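Local structure of collagen adhesin (2F68) at residues R10-S13 against S14-V17. The protein binds collagen at the surface of Staphylococcus aureus, probably by wrapping two domains around the collagen triple helix, and so mediates adhesion. Sequence-based numbering, arbitrary orientation.
Sequences RDIS and STNV
The carboxamide of Asn16 meets Ile12 through its oxygen, OD1, which lies 3.3 Å from CB and 3.4 Å from CD1 of Ile12, while ND2 is hydrogen-bonded to the backbone oxygens of Asp40 and Gly44. One face of the Arg10 guanidinium rests on the other branch of the same isoleucine, CG2 standing 3.6 Å above the middle of the plane; NH2 forms a salt bridge with Asp50. A water accepting from Arg10 NH2 gives only a weak bond to Asn16 OD1. Ile12 thus touches a cation with one branch and an amide oxygen with the other: with CG1 between the backbone N and the carbonyl carbon (chi1 55°), the CD1 end is carried to OD1 while CG2 is left for the guanidinium.

A short helix shows here how one carbonyl can gather a turn. Asn16 N reaches Ile12 O at 2.9 Å, approaching at a C=O...N angle of 160°; Thr15 N adds a weak bond, and Thr15 OG1 lies 3.1 Å from Ile12 O. One residue on, Val17 N bonds weakly to Ser13 O, against which Val17 CG2 also packs at 3.3 Å. At the first residue of the turn, Ser13 OG donates back to Asp11 OD1 at 2.8 Å, from above the carboxylate plane.

With Ile12 at the N-cap position, this is a single helical turn linking strand 10-11, parallel to strand 50-54, to strand 17-27 in the beta-rich N-terminal Ig-like part of the adhesin.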
ATOM      1  N   ARG A  10     -21.018  18.439  13.335  1.00 33.24           N
ATOM      2  CA  ARG A  10     -21.992  17.579  14.002  1.00 31.32           C
ATOM      3  C   ARG A  10     -21.793  16.117  13.604  1.00 29.61           C
ATOM      4  O   ARG A  10     -21.915  15.762  12.429  1.00 28.64           O
ATOM      5  CB  ARG A  10     -23.418  18.046  13.684  1.00 32.01           C
ATOM      6  CG  ARG A  10     -24.513  17.371  14.507  1.00 32.83           C
ATOM      7  CD  ARG A  10     -25.831  18.135  14.420  1.00 35.07           C
ATOM      8  NE  ARG A  10     -26.458  18.038  13.101  1.00 36.01           N
ATOM      9  CZ  ARG A  10     -27.458  17.214  12.795  1.00 37.35           C
ATOM     10  NH1 ARG A  10     -27.964  16.396  13.711  1.00 38.99           N
ATOM     11  NH2 ARG A  10     -27.955  17.207  11.566  1.00 36.08           N
ATOM     12  N   ASP A  11     -21.480  15.281  14.591  1.00 27.48           N
ATOM     13  CA  ASP A  11     -21.305  13.849  14.369  1.00 25.88           C
ATOM     14  C   ASP A  11     -22.673  13.181  14.238  1.00 25.29           C
ATOM     15  O   ASP A  11     -23.419  13.066  15.216  1.00 25.30           O
ATOM     16  CB  ASP A  11     -20.494  13.218  15.509  1.00 26.36           C
ATOM     17  CG  ASP A  11     -19.820  11.911  15.106  1.00 27.29           C
ATOM     18  OD1 ASP A  11     -20.342  11.194  14.224  1.00 24.73           O
ATOM     19  OD2 ASP A  11     -18.759  11.596  15.684  1.00 25.94           O
ATOM     20  N   ILE A  12     -22.992  12.752  13.020  1.00 23.34           N
ATOM     21  CA  ILE A  12     -24.300  12.173  12.708  1.00 22.64           C
ATOM     22  C   ILE A  12     -24.232  10.667  12.424  1.00 22.64           C
ATOM     23  O   ILE A  12     -25.157  10.092  11.846  1.00 20.76           O
ATOM     24  CB  ILE A  12     -24.988  12.908  11.522  1.00 22.34           C
ATOM     25  CG1 ILE A  12     -24.077  12.926  10.285  1.00 21.33           C
ATOM     26  CG2 ILE A  12     -25.398  14.322  11.934  1.00 21.68           C
ATOM     27  CD1 ILE A  12     -24.819  13.016   8.960  1.00 22.97           C
ATOM     28  N   SER A  13     -23.134  10.038  12.844  1.00 23.08           N
ATOM     29  CA  SER A  13     -22.898   8.614  12.599  1.00 23.67           C
ATOM     30  C   SER A  13     -23.876   7.706  13.345  1.00 24.00           C
ATOM     31  O   SER A  13     -24.322   6.693  12.807  1.00 22.47           O
ATOM     32  CB  SER A  13     -21.455   8.240  12.952  1.00 23.73           C
ATOM     33  OG  SER A  13     -21.174   8.509  14.316  1.00 33.02           O
ATOM     34  N   SER A  14     -24.205   8.074  14.582  1.00 24.42           N
ATOM     35  CA  SER A  14     -25.116   7.286  15.415  1.00 25.72           C
ATOM     36  C   SER A  14     -26.562   7.336  14.919  1.00 26.08           C
ATOM     37  O   SER A  14     -27.343   6.417  15.176  1.00 26.77           O
ATOM     38  CB  SER A  14     -25.046   7.752  16.870  1.00 27.30           C
ATOM     39  OG  SER A  14     -23.746   7.568  17.403  1.00 29.06           O
ATOM     40  N   THR A  15     -26.906   8.406  14.206  1.00 25.51           N
ATOM     41  CA  THR A  15     -28.276   8.623  13.738  1.00 25.53           C
ATOM     42  C   THR A  15     -28.504   8.205  12.284  1.00 23.86           C
ATOM     43  O   THR A  15     -29.548   7.637  11.960  1.00 24.31           O
ATOM     44  CB  THR A  15     -28.714  10.098  13.913  1.00 26.64           C
ATOM     45  OG1 THR A  15     -27.741  10.965  13.314  1.00 33.49           O
ATOM     46  CG2 THR A  15     -28.864  10.449  15.388  1.00 26.82           C
ATOM     47  N   ASN A  16     -27.528   8.476  11.419  1.00 22.25           N
ATOM     48  CA  ASN A  16     -27.721   8.328   9.972  1.00 20.82           C
ATOM     49  C   ASN A  16     -27.181   7.050   9.320  1.00 20.31           C
ATOM     50  O   ASN A  16     -27.692   6.627   8.279  1.00 20.74           O
ATOM     51  CB  ASN A  16     -27.215   9.572   9.232  1.00 20.13           C
ATOM     52  CG  ASN A  16     -28.116  10.781   9.440  1.00 23.95           C
ATOM     53  OD1 ASN A  16     -27.734  11.748  10.095  1.00 22.24           O
ATOM     54  ND2 ASN A  16     -29.323  10.724   8.887  1.00 21.19           N
ATOM     55  N   VAL A  17     -26.157   6.442   9.922  1.00 19.10           N
ATOM     56  CA  VAL A  17     -25.563   5.206   9.392  1.00 18.58           C
ATOM     57  C   VAL A  17     -26.544   4.038   9.498  1.00 19.14           C
ATOM     58  O   VAL A  17     -27.120   3.793  10.560  1.00 18.20           O
ATOM     59  CB  VAL A  17     -24.219   4.854  10.090  1.00 18.92           C
ATOM     60  CG1 VAL A  17     -23.678   3.510   9.603  1.00 17.31           C
ATOM     61  CG2 VAL A  17     -23.192   5.943   9.849  1.00 17.13           C
TER
HETATM   62  O   HOH W   1     -29.283  14.495  11.110  1.00 28.38           O
HETATM   63  O   HOH W   2     -22.638  10.174  16.574  1.00 20.87           O
HETATM   64  O   HOH W   3     -26.071   4.058  13.318  1.00 26.24           O